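Local coordinates for nitrilotriacetate monooxygenase component B (Bacillus cereus ATCC 14579, PDB 3BPK), which probably binds FMN and acts as the flavin reductase-like component of a monooxygenase system, at residues E137-R142 against I159-R164; V85-D90 against K130-R135. All blocks are in the same frame, centred on the assembly; numbering follows the deposited sequence.

Strand 134-146 of the flavin reductase-like domain illustrates how one strand can be fixed along both edges. Interaction 2 comes first along the chain and joins the start of this strand to strand 83-88. Interaction 1 follows in series and pairs a later part of it with strand 155-168, its partner in a beta hairpin. All three strands belong to the same antiparallel sheet, with 134-146 in the middle of the three. The centres of the two contacts lie about 15 Å apart, and they meet where Cys138 SG packs on Val86 CG2 at 4.0 Å. Both also touch the second subunit, so these strands take part in the dimer interface as well as in the sheet.

Interaction 1. Residues E137-R142 against I159-R164; sequences ECVLER and IGRVVR
A twisted antiparallel beta hairpin, formed by strands 134-146 and 155-168, carries this contact, and it is bent by two classic beta bulges. Between them Val139 and Arg161 form a hydrogen-bonded pair, the N-H of Arg161 reaching Val139 O at 2.8 Å, in the carbonyl plane. At one bulge Glu141 and Arg142 both face Ile159: Glu141 N gives Ile159 O a short bond, whereas that from Arg142 N is weak. At the other, Val163 and Arg164 both face Glu137, and Val163 N meets Glu137 O at 2.8 Å. The bulged Glu141 crosses Arg161 obliquely, its chain bent at chi2 (-65°), so that OE2 reaches the guanidinium edge and forms a salt bridge with Arg161 NE at 2.7 Å. OE2 lies in the guanidinium plane, whereas NE stands above the carboxylate plane, the two planes being 60° apart. Val139 CG2 covers one guanidinium face. Glu137 runs extended beside Arg164, yet the charged ends part: OE2 takes His166 NE2 and the N-H of Glu122, OE1 the N-H groups of Val123 and Ile124, and Arg164 NE forms a salt bridge with Glu122 OE1. Classic bulges accentuate strand twist, and this hairpin is consistent with the split-barrel fold of flavin reductase-like, FMN-binding domains.

Interaction 2. Residues V85-D90 against K130-R135; sequences VVHISD and KEANIR
The backbones pair antiparallel just where strand 134-146 begins, His87 facing Arg135 as a non-hydrogen-bonded pair and Ile88 N donating to Ile134 O at 3.0 Å from above the carbonyl plane. His87 and Arg135 send their side chains the same way, side by side, with ring and guanidinium planes 28° apart. Arg135 CG takes the crowded position between backbone N and carbonyl carbon (chi1 75°), and the chain then extends to NE, drawing CD along the imidazole to 3.6 Å from His87 NE2. Ala132 CB comes to the ring edge, 3.6 Å from His87 CD2. Both ring nitrogens are engaged, ND1 with Phe32 O and NE2 with the N-H of Val129. Ile88 CG1 rests on Ile134 CB at 3.7 Å, beside Leu182. Beyond the end of strand 83-88, Asp90 OD2 receives Asn133 ND2 at 2.8 Å from above the carboxylate plane, while OD1 is hydrogen-bonded to Ser92 OG. One water links the two segments: it donates to Ile88 O and Asp90 OD2 and accepts from Ile134 N at 3.2 Å. With bonds at both ring nitrogens the imidazole rotation is fixed; since Phe32 O and the Val129 N-H suit opposite roles, a neutral His87 protonated at ND1 is probable.

Interaction 1. Residues E137-R142 against I159-R164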
loop_
_atom_site.group_PDB
_atom_site.type_symbol
_atom_site.label_atom_id
_atom_site.label_comp_id
_atom_site.label_asym_id
_atom_site.label_seq_id
_atom_site.Cartn_x
_atom_site.Cartn_y
_atom_site.Cartn_z
ATOM N N GLU B 137 15.266 9.107 -0.805
ATOM C CA GLU B 137 16.412 8.221 -1.016
ATOM C C GLU B 137 16.230 7.086 -0.047
ATOM O O GLU B 137 16.009 7.324 1.168
ATOM C CB GLU B 137 17.728 8.930 -0.703
ATOM C CG GLU B 137 17.991 10.140 -1.589
ATOM C CD GLU B 137 19.300 10.854 -1.251
ATOM O OE1 GLU B 137 20.231 10.194 -0.735
ATOM O OE2 GLU B 137 19.379 12.064 -1.560
ATOM N N CYS B 138 16.297 5.860 -0.586
ATOM C CA CYS B 138 16.134 4.678 0.274
ATOM C C CYS B 138 17.327 3.735 0.267
ATOM O O CYS B 138 18.000 3.554 -0.775
ATOM C CB CYS B 138 14.927 3.873 -0.166
ATOM S SG CYS B 138 13.361 4.770 0.058
ATOM N N VAL B 139 17.552 3.117 1.428
ATOM C CA VAL B 139 18.411 1.929 1.461
ATOM C C VAL B 139 17.503 0.701 1.636
ATOM O O VAL B 139 16.399 0.767 2.223
ATOM C CB VAL B 139 19.499 1.979 2.568
ATOM C CG1 VAL B 139 20.448 3.166 2.339
ATOM C CG2 VAL B 139 18.845 2.061 3.957
ATOM N N LEU B 140 17.967 -0.422 1.114
ATOM C CA LEU B 140 17.151 -1.616 1.160
ATOM C C LEU B 140 17.323 -2.271 2.526
ATOM O O LEU B 140 18.448 -2.716 2.880
ATOM C CB LEU B 140 17.598 -2.574 0.059
ATOM C CG LEU B 140 16.760 -3.861 0.006
ATOM C CD1 LEU B 140 15.324 -3.558 -0.417
ATOM C CD2 LEU B 140 17.402 -4.932 -0.908
ATOM N N GLU B 141 16.238 -2.319 3.292
ATOM C CA GLU B 141 16.271 -2.976 4.595
ATOM C C GLU B 141 16.159 -4.475 4.436
ATOM O O GLU B 141 16.900 -5.237 5.060
ATOM C CB GLU B 141 15.154 -2.448 5.473
ATOM C CG GLU B 141 15.480 -1.118 6.049
ATOM C CD GLU B 141 16.661 -1.184 7.015
ATOM O OE1 GLU B 141 16.833 -2.226 7.700
ATOM O OE2 GLU B 141 17.438 -0.208 7.070
ATOM N N ARG B 142 15.226 -4.899 3.594
ATOM C CA ARG B 142 15.121 -6.326 3.235
ATOM C C ARG B 142 14.304 -6.478 1.964
ATOM O O ARG B 142 13.506 -5.609 1.625
ATOM C CB ARG B 142 14.591 -7.195 4.395
ATOM C CG ARG B 142 13.154 -6.968 4.722
ATOM C CD ARG B 142 12.689 -7.969 5.807
ATOM N NE ARG B 142 13.236 -7.706 7.152
ATOM C CZ ARG B 142 13.171 -8.593 8.147
ATOM N NH1 ARG B 142 12.662 -9.804 7.913
ATOM N NH2 ARG B 142 13.666 -8.296 9.352
ATOM N N ILE B 159 11.480 -3.676 1.268
ATOM C CA ILE B 159 11.301 -2.777 2.410
ATOM C C ILE B 159 12.440 -1.759 2.370
ATOM O O ILE B 159 13.618 -2.139 2.452
ATOM C CB ILE B 159 11.347 -3.546 3.767
ATOM C CG1 ILE B 159 10.316 -4.706 3.788
ATOM C CG2 ILE B 159 11.105 -2.586 4.925
ATOM C CD1 ILE B 159 8.867 -4.274 3.475
ATOM N N GLY B 160 12.101 -0.481 2.188
ATOM C CA GLY B 160 13.130 0.551 2.037
ATOM C C GLY B 160 13.104 1.439 3.262
ATOM O O GLY B 160 12.027 1.746 3.806
ATOM N N ARG B 161 14.292 1.825 3.719
ATOM C CA ARG B 161 14.410 2.794 4.799
ATOM C C ARG B 161 14.780 4.121 4.185
ATOM O O ARG B 161 15.767 4.204 3.472
ATOM C CB ARG B 161 15.484 2.357 5.817
ATOM C CG ARG B 161 15.756 3.404 6.899
ATOM C CD ARG B 161 16.541 2.826 8.086
ATOM N NE ARG B 161 17.879 2.381 7.701
ATOM C CZ ARG B 161 18.970 3.146 7.685
ATOM N NH1 ARG B 161 18.903 4.435 8.029
ATOM N NH2 ARG B 161 20.143 2.612 7.333
ATOM N N VAL B 162 13.958 5.141 4.460
ATOM C CA VAL B 162 14.220 6.486 3.911
ATOM C C VAL B 162 15.402 7.102 4.661
ATOM O O VAL B 162 15.387 7.206 5.910
ATOM C CB VAL B 162 12.984 7.414 4.046
ATOM C CG1 VAL B 162 13.280 8.815 3.458
ATOM C CG2 VAL B 162 11.756 6.779 3.398
ATOM N N VAL B 163 16.429 7.484 3.900
ATOM C CA VAL B 163 17.623 8.132 4.489
ATOM C C VAL B 163 17.717 9.635 4.133
ATOM O O VAL B 163 18.512 10.363 4.737
ATOM C CB VAL B 163 18.915 7.382 4.142
ATOM C CG1 VAL B 163 18.880 6.000 4.779
ATOM C CG2 VAL B 163 19.108 7.291 2.603
ATOM N N ARG B 164 16.896 10.066 3.169
ATOM C CA ARG B 164 16.760 11.503 2.875
ATOM C C ARG B 164 15.420 11.770 2.229
ATOM O O ARG B 164 14.996 11.010 1.351
ATOM C CB ARG B 164 17.867 11.991 1.932
ATOM C CG ARG B 164 18.008 13.520 1.900
ATOM C CD ARG B 164 18.550 13.993 3.265
ATOM N NE ARG B 164 20.014 14.059 3.320
ATOM C CZ ARG B 164 20.787 13.432 4.201
ATOM N NH1 ARG B 164 20.258 12.593 5.102
ATOM N NH2 ARG B 164 22.114 13.631 4.165
#

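Interaction 2. Residues V85-D90 against K130-R135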
loop_
_atom_site.group_PDB
_atom_site.type_symbol
_atom_site.label_atom_id
_atom_site.label_comp_id
_atom_site.label_asym_id
_atom_site.label_seq_id
_atom_site.Cartn_x
_atom_site.Cartn_y
_atom_site.Cartn_z
ATOM N N VAL B 85 15.647 4.990 -5.297
ATOM C CA VAL B 85 14.912 6.217 -4.939
ATOM C C VAL B 85 13.422 6.012 -5.213
ATOM O O VAL B 85 13.045 5.537 -6.307
ATOM C CB VAL B 85 15.430 7.446 -5.752
ATOM C CG1 VAL B 85 14.682 8.754 -5.355
ATOM C CG2 VAL B 85 16.952 7.672 -5.527
ATOM N N VAL B 86 12.586 6.435 -4.260
ATOM C CA VAL B 86 11.134 6.344 -4.420
ATOM C C VAL B 86 10.591 7.756 -4.599
ATOM O O VAL B 86 10.798 8.612 -3.717
ATOM C CB VAL B 86 10.471 5.677 -3.200
ATOM C CG1 VAL B 86 8.930 5.721 -3.378
ATOM C CG2 VAL B 86 10.971 4.238 -3.061
ATOM N N HIS B 87 9.906 7.997 -5.716
ATOM C CA HIS B 87 9.337 9.305 -5.988
ATOM C C HIS B 87 7.826 9.218 -5.860
ATOM O O HIS B 87 7.206 8.217 -6.276
ATOM C CB HIS B 87 9.643 9.755 -7.431
ATOM C CG HIS B 87 11.102 9.747 -7.766
ATOM N ND1 HIS B 87 11.780 8.580 -8.066
ATOM C CD2 HIS B 87 12.007 10.760 -7.901
ATOM C CE1 HIS B 87 13.049 8.874 -8.351
ATOM N NE2 HIS B 87 13.216 10.186 -8.236
ATOM N N ILE B 88 7.233 10.270 -5.317
ATOM C CA ILE B 88 5.765 10.392 -5.340
ATOM C C ILE B 88 5.342 10.778 -6.767
ATOM O O ILE B 88 5.933 11.669 -7.406
ATOM C CB ILE B 88 5.292 11.487 -4.360
ATOM C CG1 ILE B 88 5.714 11.120 -2.926
ATOM C CG2 ILE B 88 3.776 11.714 -4.460
ATOM C CD1 ILE B 88 5.272 9.731 -2.475
ATOM N N SER B 89 4.341 10.071 -7.277
ATOM C CA SER B 89 3.792 10.334 -8.618
ATOM C C SER B 89 2.700 11.371 -8.539
ATOM O O SER B 89 1.792 11.290 -7.707
ATOM C CB SER B 89 3.221 9.036 -9.238
ATOM O OG SER B 89 4.210 8.036 -9.323
ATOM N N ASP B 90 2.768 12.334 -9.449
ATOM C CA ASP B 90 1.798 13.421 -9.428
ATOM C C ASP B 90 1.398 13.880 -10.832
ATOM O O ASP B 90 2.009 13.458 -11.840
ATOM C CB ASP B 90 2.265 14.580 -8.516
ATOM C CG ASP B 90 3.411 15.377 -9.102
ATOM O OD1 ASP B 90 3.386 15.682 -10.320
ATOM O OD2 ASP B 90 4.330 15.715 -8.324
ATOM N N LYS B 130 14.546 14.891 -11.395
ATOM C CA LYS B 130 14.259 16.245 -10.981
ATOM C C LYS B 130 12.770 16.603 -11.040
ATOM O O LYS B 130 12.305 17.429 -10.253
ATOM C CB LYS B 130 15.072 17.204 -11.888
ATOM C CG LYS B 130 14.965 18.644 -11.505
ATOM C CD LYS B 130 15.817 19.472 -12.492
ATOM C CE LYS B 130 15.521 20.967 -12.385
ATOM N NZ LYS B 130 16.142 21.401 -11.123
ATOM N N GLU B 131 12.027 15.963 -11.965
ATOM C CA GLU B 131 10.626 16.276 -12.179
ATOM C C GLU B 131 9.720 15.992 -10.963
ATOM O O GLU B 131 8.657 16.629 -10.827
ATOM C CB GLU B 131 10.083 15.539 -13.403
ATOM C CG GLU B 131 10.617 16.067 -14.769
ATOM C CD GLU B 131 12.042 15.658 -15.129
ATOM O OE1 GLU B 131 12.654 14.827 -14.435
ATOM O OE2 GLU B 131 12.548 16.201 -16.155
ATOM N N ALA B 132 10.119 15.065 -10.075
ATOM C CA ALA B 132 9.305 14.807 -8.878
ATOM C C ALA B 132 9.310 15.980 -7.909
ATOM O O ALA B 132 10.351 16.649 -7.741
ATOM C CB ALA B 132 9.822 13.563 -8.157
ATOM N N ASN B 133 8.164 16.211 -7.255
ATOM C CA ASN B 133 8.049 17.216 -6.210
ATOM C C ASN B 133 8.400 16.645 -4.816
ATOM O O ASN B 133 8.710 17.383 -3.888
ATOM C CB ASN B 133 6.642 17.834 -6.253
ATOM C CG ASN B 133 6.416 18.665 -7.526
ATOM O OD1 ASN B 133 6.812 19.829 -7.572
ATOM N ND2 ASN B 133 5.794 18.072 -8.558
ATOM N N ILE B 134 8.303 15.318 -4.661
ATOM C CA ILE B 134 8.735 14.685 -3.418
ATOM C C ILE B 134 9.445 13.413 -3.822
ATOM O O ILE B 134 8.937 12.616 -4.643
ATOM C CB ILE B 134 7.547 14.314 -2.470
ATOM C CG1 ILE B 134 6.719 15.554 -2.078
ATOM C CG2 ILE B 134 8.091 13.555 -1.183
ATOM C CD1 ILE B 134 5.454 15.226 -1.267
ATOM N N ARG B 135 10.649 13.244 -3.303
ATOM C CA ARG B 135 11.339 11.970 -3.471
ATOM C C ARG B 135 12.112 11.576 -2.239
ATOM O O ARG B 135 12.480 12.419 -1.396
ATOM C CB ARG B 135 12.200 11.984 -4.710
ATOM C CG ARG B 135 13.491 12.774 -4.590
ATOM C CD ARG B 135 14.284 12.735 -5.918
ATOM N NE ARG B 135 15.633 13.215 -5.662
ATOM C CZ ARG B 135 15.976 14.503 -5.511
ATOM N NH1 ARG B 135 15.099 15.486 -5.679
ATOM N NH2 ARG B 135 17.225 14.786 -5.198
HETATM O O HOH W 1 6.154 14.319 -6.753
#